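Local coordinates for twitching motility pilus retraction protein (Geobacter sulfurreducens PCA, PDB 5ZFQ) that probably powers retraction of type IV pili as a hexameric ATPase motor, at residues 218-231 / 242-255. Numbering follows the deposited sequence.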
ATOM      1  N   ILE A 218      10.665  -4.303 -26.067  1.00 35.25           N
ATOM      2  CA  ILE A 218      10.193  -4.884 -27.320  1.00 35.19           C
ATOM      3  C   ILE A 218      10.340  -3.915 -28.522  1.00 33.14           C
ATOM      4  O   ILE A 218      10.602  -4.341 -29.660  1.00 30.09           O
ATOM      5  CB  ILE A 218       8.725  -5.349 -27.196  1.00 35.95           C
ATOM      6  CG1 ILE A 218       8.331  -6.211 -28.401  1.00 35.67           C
ATOM      7  CG2 ILE A 218       7.765  -4.152 -26.961  1.00 30.87           C
ATOM      8  CD1 ILE A 218       8.998  -7.537 -28.397  1.00 29.96           C
ATOM      9  N   LEU A 219      10.219  -2.611 -28.283  1.00 33.03           N
ATOM     10  CA  LEU A 219      10.324  -1.683 -29.407  1.00 32.53           C
ATOM     11  C   LEU A 219      11.770  -1.497 -29.798  1.00 32.52           C
ATOM     12  O   LEU A 219      12.059  -0.905 -30.822  1.00 32.69           O
ATOM     13  CB  LEU A 219       9.680  -0.324 -29.089  1.00 32.29           C
ATOM     14  CG  LEU A 219       8.217  -0.414 -28.656  1.00 31.83           C
ATOM     15  CD1 LEU A 219       7.548   0.968 -28.586  1.00 32.21           C
ATOM     16  CD2 LEU A 219       7.446  -1.351 -29.555  1.00 30.87           C
ATOM     17  N   ARG A 220      12.676  -2.002 -28.975  1.00 33.17           N
ATOM     18  CA  ARG A 220      14.114  -1.899 -29.248  1.00 34.10           C
ATOM     19  C   ARG A 220      14.633  -3.180 -29.871  1.00 34.19           C
ATOM     20  O   ARG A 220      15.826  -3.325 -30.092  1.00 34.74           O
ATOM     21  CB  ARG A 220      14.888  -1.585 -27.956  1.00 31.97           C
ATOM     22  CG  ARG A 220      14.209  -0.503 -27.159  1.00 32.33           C
ATOM     23  CD  ARG A 220      14.945  -0.053 -25.955  1.00 33.02           C
ATOM     24  NE  ARG A 220      14.165   1.005 -25.323  1.00 35.03           N
ATOM     25  CZ  ARG A 220      14.488   1.628 -24.191  1.00 35.67           C
ATOM     26  NH1 ARG A 220      15.601   1.306 -23.529  1.00 34.47           N
ATOM     27  NH2 ARG A 220      13.683   2.573 -23.716  1.00 34.35           N
ATOM     28  N   GLN A 221      13.740  -4.118 -30.159  1.00 33.95           N
ATOM     29  CA  GLN A 221      14.186  -5.396 -30.699  1.00 33.84           C
ATOM     30  C   GLN A 221      13.788  -5.583 -32.171  1.00 33.16           C
ATOM     31  O   GLN A 221      13.833  -6.680 -32.696  1.00 32.10           O
ATOM     32  CB  GLN A 221      13.657  -6.540 -29.814  1.00 33.86           C
ATOM     33  CG  GLN A 221      14.247  -6.489 -28.398  1.00 34.29           C
ATOM     34  CD  GLN A 221      13.539  -7.371 -27.378  1.00 34.53           C
ATOM     35  OE1 GLN A 221      12.342  -7.688 -27.506  1.00 34.49           O
ATOM     36  NE2 GLN A 221      14.273  -7.751 -26.333  1.00 34.60           N
ATOM     37  N   ASP A 222      13.421  -4.485 -32.822  1.00 33.97           N
ATOM     38  CA  ASP A 222      13.061  -4.483 -34.241  1.00 34.70           C
ATOM     39  C   ASP A 222      12.138  -5.660 -34.612  1.00 34.51           C
ATOM     40  O   ASP A 222      12.480  -6.499 -35.452  1.00 34.27           O
ATOM     41  CB  ASP A 222      14.335  -4.495 -35.114  1.00 34.59           C
ATOM     42  CG  ASP A 222      14.050  -4.177 -36.585  1.00 35.10           C
ATOM     43  OD1 ASP A 222      13.223  -3.289 -36.877  1.00 36.13           O
ATOM     44  OD2 ASP A 222      14.636  -4.832 -37.462  1.00 34.95           O
ATOM     45  N   PRO A 223      10.978  -5.754 -33.954  1.00 35.42           N
ATOM     46  CA  PRO A 223      10.095  -6.841 -34.369  1.00 35.37           C
ATOM     47  C   PRO A 223       9.144  -6.338 -35.453  1.00 35.49           C
ATOM     48  O   PRO A 223       9.005  -5.125 -35.621  1.00 28.54           O
ATOM     49  CB  PRO A 223       9.345  -7.174 -33.086  1.00 35.66           C
ATOM     50  CG  PRO A 223       9.181  -5.794 -32.436  1.00 35.98           C
ATOM     51  CD  PRO A 223      10.422  -4.993 -32.816  1.00 35.80           C
ATOM     52  N   ASP A 224       8.504  -7.249 -36.174  1.00 28.01           N
ATOM     53  CA  ASP A 224       7.444  -6.851 -37.078  1.00 27.89           C
ATOM     54  C   ASP A 224       6.162  -7.421 -36.578  1.00 28.04           C
ATOM     55  O   ASP A 224       5.109  -6.808 -36.698  1.00 28.67           O
ATOM     56  CB  ASP A 224       7.711  -7.335 -38.495  1.00 27.74           C
ATOM     57  CG  ASP A 224       8.975  -6.767 -39.054  1.00 28.00           C
ATOM     58  OD1 ASP A 224       9.032  -5.538 -39.325  1.00 28.67           O
ATOM     59  OD2 ASP A 224       9.920  -7.555 -39.216  1.00 28.20           O
ATOM     60  N   VAL A 225       6.275  -8.623 -36.037  1.00 28.22           N
ATOM     61  CA  VAL A 225       5.152  -9.398 -35.516  1.00 28.76           C
ATOM     62  C   VAL A 225       5.472  -9.758 -34.077  1.00 29.59           C
ATOM     63  O   VAL A 225       6.582 -10.244 -33.794  1.00 30.29           O
ATOM     64  CB  VAL A 225       4.930 -10.665 -36.364  1.00 28.54           C
ATOM     65  CG1 VAL A 225       3.847 -11.566 -35.771  1.00 28.50           C
ATOM     66  CG2 VAL A 225       4.592 -10.257 -37.776  1.00 28.46           C
ATOM     67  N   VAL A 226       4.531  -9.500 -33.168  1.00 29.73           N
ATOM     68  CA  VAL A 226       4.739  -9.762 -31.732  1.00 28.61           C
ATOM     69  C   VAL A 226       3.572 -10.498 -31.106  1.00 37.26           C
ATOM     70  O   VAL A 226       2.453  -9.988 -31.100  1.00 37.63           O
ATOM     71  CB  VAL A 226       4.926  -8.461 -30.903  1.00 28.95           C
ATOM     72  CG1 VAL A 226       5.209  -8.810 -29.433  1.00 29.46           C
ATOM     73  CG2 VAL A 226       5.969  -7.565 -31.491  1.00 28.81           C
ATOM     74  N   LEU A 227       3.825 -11.681 -30.568  1.00 37.32           N
ATOM     75  CA  LEU A 227       2.818 -12.376 -29.776  1.00 37.58           C
ATOM     76  C   LEU A 227       3.019 -11.993 -28.319  1.00 38.10           C
ATOM     77  O   LEU A 227       4.035 -12.330 -27.698  1.00 37.39           O
ATOM     78  CB  LEU A 227       2.895 -13.884 -29.971  1.00 37.70           C
ATOM     79  CG  LEU A 227       2.101 -14.739 -28.969  1.00 38.54           C
ATOM     80  CD1 LEU A 227       0.619 -14.366 -28.977  1.00 38.76           C
ATOM     81  CD2 LEU A 227       2.294 -16.230 -29.252  1.00 38.38           C
ATOM     82  N   VAL A 228       2.043 -11.265 -27.788  1.00 39.40           N
ATOM     83  CA  VAL A 228       2.191 -10.583 -26.508  1.00 40.94           C
ATOM     84  C   VAL A 228       1.652 -11.416 -25.342  1.00 43.40           C
ATOM     85  O   VAL A 228       1.967 -11.132 -24.179  1.00 45.18           O
ATOM     86  CB  VAL A 228       1.508  -9.192 -26.580  1.00 46.24           C
ATOM     87  CG1 VAL A 228       0.791  -8.813 -25.297  1.00 47.23           C
ATOM     88  CG2 VAL A 228       2.527  -8.129 -26.957  1.00 45.84           C
ATOM     89  N   GLY A 229       0.826 -12.405 -25.609  1.00 44.26           N
ATOM     90  CA  GLY A 229       0.296 -13.192 -24.524  1.00 46.83           C
ATOM     91  C   GLY A 229      -0.864 -12.476 -23.882  1.00 49.68           C
ATOM     92  O   GLY A 229      -1.400 -11.566 -24.456  1.00 49.88           O
ATOM     93  N   GLU A 230      -1.242 -12.881 -22.692  1.00 51.53           N
ATOM     94  CA  GLU A 230      -2.376 -12.292 -22.005  1.00 53.22           C
ATOM     95  C   GLU A 230      -2.274 -10.853 -21.663  1.00 54.75           C
ATOM     96  O   GLU A 230      -1.289 -10.410 -21.155  1.00 54.95           O
ATOM     97  CB  GLU A 230      -2.687 -13.051 -20.709  1.00 53.98           C
ATOM     98  CG  GLU A 230      -3.995 -12.645 -20.023  1.00 72.17           C
ATOM     99  CD  GLU A 230      -4.518 -13.666 -19.011  1.00 73.90           C
ATOM    100  OE1 GLU A 230      -3.990 -13.752 -17.889  1.00 74.73           O
ATOM    101  OE2 GLU A 230      -5.469 -14.401 -19.318  1.00 74.55           O
ATOM    102  N   LEU A 231      -3.337 -10.131 -21.914  1.00 56.68           N
ATOM    103  CA  LEU A 231      -3.384  -8.755 -21.578  1.00 59.14           C
ATOM    104  C   LEU A 231      -3.743  -8.629 -20.101  1.00 64.48           C
ATOM    105  O   LEU A 231      -4.828  -8.218 -19.756  1.00 66.10           O
ATOM    106  CB  LEU A 231      -4.406  -8.044 -22.446  1.00 57.32           C
ATOM    107  CG  LEU A 231      -4.154  -8.045 -23.953  1.00 54.94           C
ATOM    108  CD1 LEU A 231      -5.062  -7.087 -24.663  1.00 53.36           C
ATOM    109  CD2 LEU A 231      -2.727  -7.730 -24.287  1.00 54.80           C
ATOM    110  N   THR A 242       0.293  -0.017 -28.677  1.00 31.52           N
ATOM    111  CA  THR A 242       1.384   0.760 -29.211  1.00 31.38           C
ATOM    112  C   THR A 242       1.982   0.059 -30.425  1.00 34.78           C
ATOM    113  O   THR A 242       2.185   0.676 -31.476  1.00 34.68           O
ATOM    114  CB  THR A 242       2.439   0.993 -28.128  1.00 31.70           C
ATOM    115  OG1 THR A 242       1.860   1.825 -27.117  1.00 36.09           O
ATOM    116  CG2 THR A 242       3.714   1.638 -28.683  1.00 31.59           C
ATOM    117  N   LEU A 243       2.239  -1.235 -30.285  1.00 34.40           N
ATOM    118  CA  LEU A 243       2.749  -2.027 -31.389  1.00 34.02           C
ATOM    119  C   LEU A 243       1.776  -1.943 -32.578  1.00 33.95           C
ATOM    120  O   LEU A 243       2.186  -1.677 -33.721  1.00 33.51           O
ATOM    121  CB  LEU A 243       2.978  -3.476 -30.934  1.00 29.70           C
ATOM    122  CG  LEU A 243       4.228  -3.710 -30.065  1.00 29.84           C
ATOM    123  CD1 LEU A 243       4.091  -4.921 -29.190  1.00 29.97           C
ATOM    124  CD2 LEU A 243       5.445  -3.878 -30.930  1.00 29.51           C
ATOM    125  N   ALA A 244       0.489  -2.106 -32.282  1.00 29.88           N
ATOM    126  CA  ALA A 244      -0.553  -2.155 -33.299  1.00 39.50           C
ATOM    127  C   ALA A 244      -0.743  -0.812 -34.003  1.00 39.65           C
ATOM    128  O   ALA A 244      -1.009  -0.780 -35.202  1.00 40.18           O
ATOM    129  CB  ALA A 244      -1.876  -2.621 -32.678  1.00 30.06           C
ATOM    130  N   GLU A 245      -0.616   0.286 -33.255  1.00 39.47           N
ATOM    131  CA  GLU A 245      -0.711   1.645 -33.813  1.00 38.65           C
ATOM    132  C   GLU A 245       0.436   2.024 -34.743  1.00 37.38           C
ATOM    133  O   GLU A 245       0.280   2.908 -35.581  1.00 36.98           O
ATOM    134  CB  GLU A 245      -0.764   2.695 -32.702  1.00 39.62           C
ATOM    135  CG  GLU A 245      -2.135   3.203 -32.324  1.00 41.16           C
ATOM    136  CD  GLU A 245      -2.045   4.331 -31.296  1.00 43.71           C
ATOM    137  OE1 GLU A 245      -1.722   4.026 -30.120  1.00 45.14           O
ATOM    138  OE2 GLU A 245      -2.281   5.515 -31.658  1.00 45.50           O
ATOM    139  N   THR A 246       1.582   1.371 -34.571  1.00 36.66           N
ATOM    140  CA  THR A 246       2.798   1.789 -35.241  1.00 37.09           C
ATOM    141  C   THR A 246       3.292   0.783 -36.277  1.00 36.93           C
ATOM    142  O   THR A 246       4.499   0.624 -36.491  1.00 36.89           O
ATOM    143  CB  THR A 246       3.912   2.065 -34.217  1.00 37.95           C
ATOM    144  OG1 THR A 246       4.092   0.923 -33.366  1.00 38.22           O
ATOM    145  CG2 THR A 246       3.560   3.289 -33.381  1.00 38.12           C
ATOM    146  N   GLY A 247       2.353   0.115 -36.935  1.00 34.44           N
ATOM    147  CA  GLY A 247       2.685  -0.692 -38.090  1.00 33.80           C
ATOM    148  C   GLY A 247       3.147  -2.103 -37.795  1.00 33.22           C
ATOM    149  O   GLY A 247       3.588  -2.815 -38.697  1.00 33.45           O
ATOM    150  N   HIS A 248       3.044  -2.524 -36.543  1.00 32.78           N
ATOM    151  CA  HIS A 248       3.329  -3.907 -36.220  1.00 32.50           C
ATOM    152  C   HIS A 248       2.064  -4.720 -36.301  1.00 32.18           C
ATOM    153  O   HIS A 248       0.953  -4.169 -36.346  1.00 32.77           O
ATOM    154  CB  HIS A 248       3.943  -4.022 -34.839  1.00 34.00           C
ATOM    155  CG  HIS A 248       5.152  -3.161 -34.661  1.00 35.83           C
ATOM    156  ND1 HIS A 248       5.070  -1.823 -34.341  1.00 37.05           N
ATOM    157  CD2 HIS A 248       6.469  -3.433 -34.802  1.00 36.39           C
ATOM    158  CE1 HIS A 248       6.287  -1.311 -34.273  1.00 37.36           C
ATOM    159  NE2 HIS A 248       7.154  -2.267 -34.550  1.00 37.12           N
ATOM    160  N   LEU A 249       2.228  -6.032 -36.371  1.00 31.12           N
ATOM    161  CA  LEU A 249       1.108  -6.912 -36.154  1.00 31.15           C
ATOM    162  C   LEU A 249       1.232  -7.476 -34.735  1.00 30.96           C
ATOM    163  O   LEU A 249       2.230  -8.148 -34.394  1.00 30.95           O
ATOM    164  CB  LEU A 249       1.058  -8.022 -37.202  1.00 31.37           C
ATOM    165  CG  LEU A 249      -0.111  -9.011 -37.040  1.00 32.36           C
ATOM    166  CD1 LEU A 249      -1.468  -8.369 -37.337  1.00 32.81           C
ATOM    167  CD2 LEU A 249       0.077 -10.259 -37.901  1.00 32.50           C
ATOM    168  N   CYS A 250       0.239  -7.186 -33.901  1.00 30.45           N
ATOM    169  CA  CYS A 250       0.256  -7.672 -32.534  1.00 30.28           C
ATOM    170  C   CYS A 250      -0.759  -8.798 -32.323  1.00 30.67           C
ATOM    171  O   CYS A 250      -1.969  -8.605 -32.504  1.00 31.55           O
ATOM    172  CB  CYS A 250      -0.016  -6.524 -31.559  1.00 30.54           C
ATOM    173  SG  CYS A 250       0.104  -7.032 -29.819  1.00 31.77           S
ATOM    174  N   LEU A 251      -0.258  -9.976 -31.960  1.00 30.28           N
ATOM    175  CA  LEU A 251      -1.118 -11.092 -31.570  1.00 31.18           C
ATOM    176  C   LEU A 251      -1.207 -11.105 -30.064  1.00 32.74           C
ATOM    177  O   LEU A 251      -0.183 -10.995 -29.386  1.00 32.66           O
ATOM    178  CB  LEU A 251      -0.576 -12.436 -32.077  1.00 26.81           C
ATOM    179  CG  LEU A 251      -0.410 -12.489 -33.591  1.00 27.85           C
ATOM    180  CD1 LEU A 251       0.299 -13.750 -34.043  1.00 25.95           C
ATOM    181  CD2 LEU A 251      -1.770 -12.307 -34.308  1.00 28.09           C
ATOM    182  N   ALA A 252      -2.416 -11.235 -29.532  1.00 34.57           N
ATOM    183  CA  ALA A 252      -2.578 -11.214 -28.091  1.00 36.97           C
ATOM    184  C   ALA A 252      -3.816 -11.978 -27.628  1.00 38.81           C
ATOM    185  O   ALA A 252      -4.690 -12.312 -28.426  1.00 39.66           O
ATOM    186  CB  ALA A 252      -2.625  -9.762 -27.579  1.00 37.77           C
ATOM    187  N   THR A 253      -3.818 -12.252 -26.343  1.00 39.60           N
ATOM    188  CA  THR A 253      -4.766 -13.080 -25.655  1.00 40.85           C
ATOM    189  C   THR A 253      -5.491 -12.415 -24.484  1.00 43.36           C
ATOM    190  O   THR A 253      -4.982 -11.575 -23.821  1.00 42.83           O
ATOM    191  CB  THR A 253      -3.960 -14.330 -25.194  1.00 32.62           C
ATOM    192  OG1 THR A 253      -3.992 -15.314 -26.202  1.00 32.40           O
ATOM    193  CG2 THR A 253      -4.420 -14.953 -23.935  1.00 33.00           C
ATOM    194  N   LEU A 254      -6.706 -12.845 -24.253  1.00 46.45           N
ATOM    195  CA  LEU A 254      -7.529 -12.427 -23.141  1.00 50.05           C
ATOM    196  C   LEU A 254      -8.401 -13.585 -22.725  1.00 52.52           C
ATOM    197  O   LEU A 254      -8.778 -14.384 -23.543  1.00 51.20           O
ATOM    198  CB  LEU A 254      -8.459 -11.306 -23.560  1.00 51.23           C
ATOM    199  CG  LEU A 254      -8.121  -9.907 -23.140  1.00 52.10           C
ATOM    200  CD1 LEU A 254      -9.345  -9.044 -23.184  1.00 52.34           C
ATOM    201  CD2 LEU A 254      -7.599  -9.968 -21.734  1.00 53.33           C
ATOM    202  N   HIS A 255      -8.781 -13.662 -21.471  1.00 56.11           N
ATOM    203  CA  HIS A 255      -9.667 -14.728 -21.068  1.00 59.85           C
ATOM    204  C   HIS A 255     -11.092 -14.234 -21.063  1.00 58.05           C
ATOM    205  O   HIS A 255     -11.715 -14.143 -20.062  1.00 58.65           O
ATOM    206  CB  HIS A 255      -9.299 -15.305 -19.725  1.00 65.96           C
ATOM    207  CG  HIS A 255     -10.275 -16.330 -19.247  1.00 71.31           C
ATOM    208  ND1 HIS A 255     -10.156 -16.977 -18.038  1.00 74.37           N
ATOM    209  CD2 HIS A 255     -11.397 -16.816 -19.821  1.00 74.36           C
ATOM    210  CE1 HIS A 255     -11.163 -17.814 -17.888  1.00 76.16           C
ATOM    211  NE2 HIS A 255     -11.926 -17.736 -18.958  1.00 76.22           N
TER
HETATM  212  O   HOH W   1       9.770  -2.421 -35.367  1.00 39.78           O
HETATM  213  O   HOH W   2       6.633  -3.758 -38.997  1.00 51.21           O
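D224 O accepts from L249 N at 3.0 Å, first rung of a parallel ladder between strands 225-230 and 249-254. V226 N gives to L249 O, L251 N to V226 O and V228 N to L251 O. Between L227 and E230 a beta bulge shifts the pairing by one: T253 N reaches G229 O at 3.1 Å from above the carbonyl plane, and L231 N closes on T253 O. Both strands and helix 234-245 form a beta-alpha-beta unit of the ATPase core, where T253 OG1 bonds V154 O. L243 CD2 meets L219 CD2 at 3.5 Å and lies over one H248 ring face. With CG beside its backbone N (chi1 -54°), H248 turns its ring to the helix end, where H248 ND1 donates in plane to L243 O (3.0 Å) and T246 OG1 (3.1 Å); T246 OG1 donates to T242 O. A water joins H248 NE2 to P223 O. A leucine here would probably cost that water its ring partner and leave L243 O to backbone N-H groups of T246 and H248. D224 OD2 accepts from H180 N and forms a salt bridge with R55 of a neighbouring subunit, while another water links D224 OD1 to G247 O.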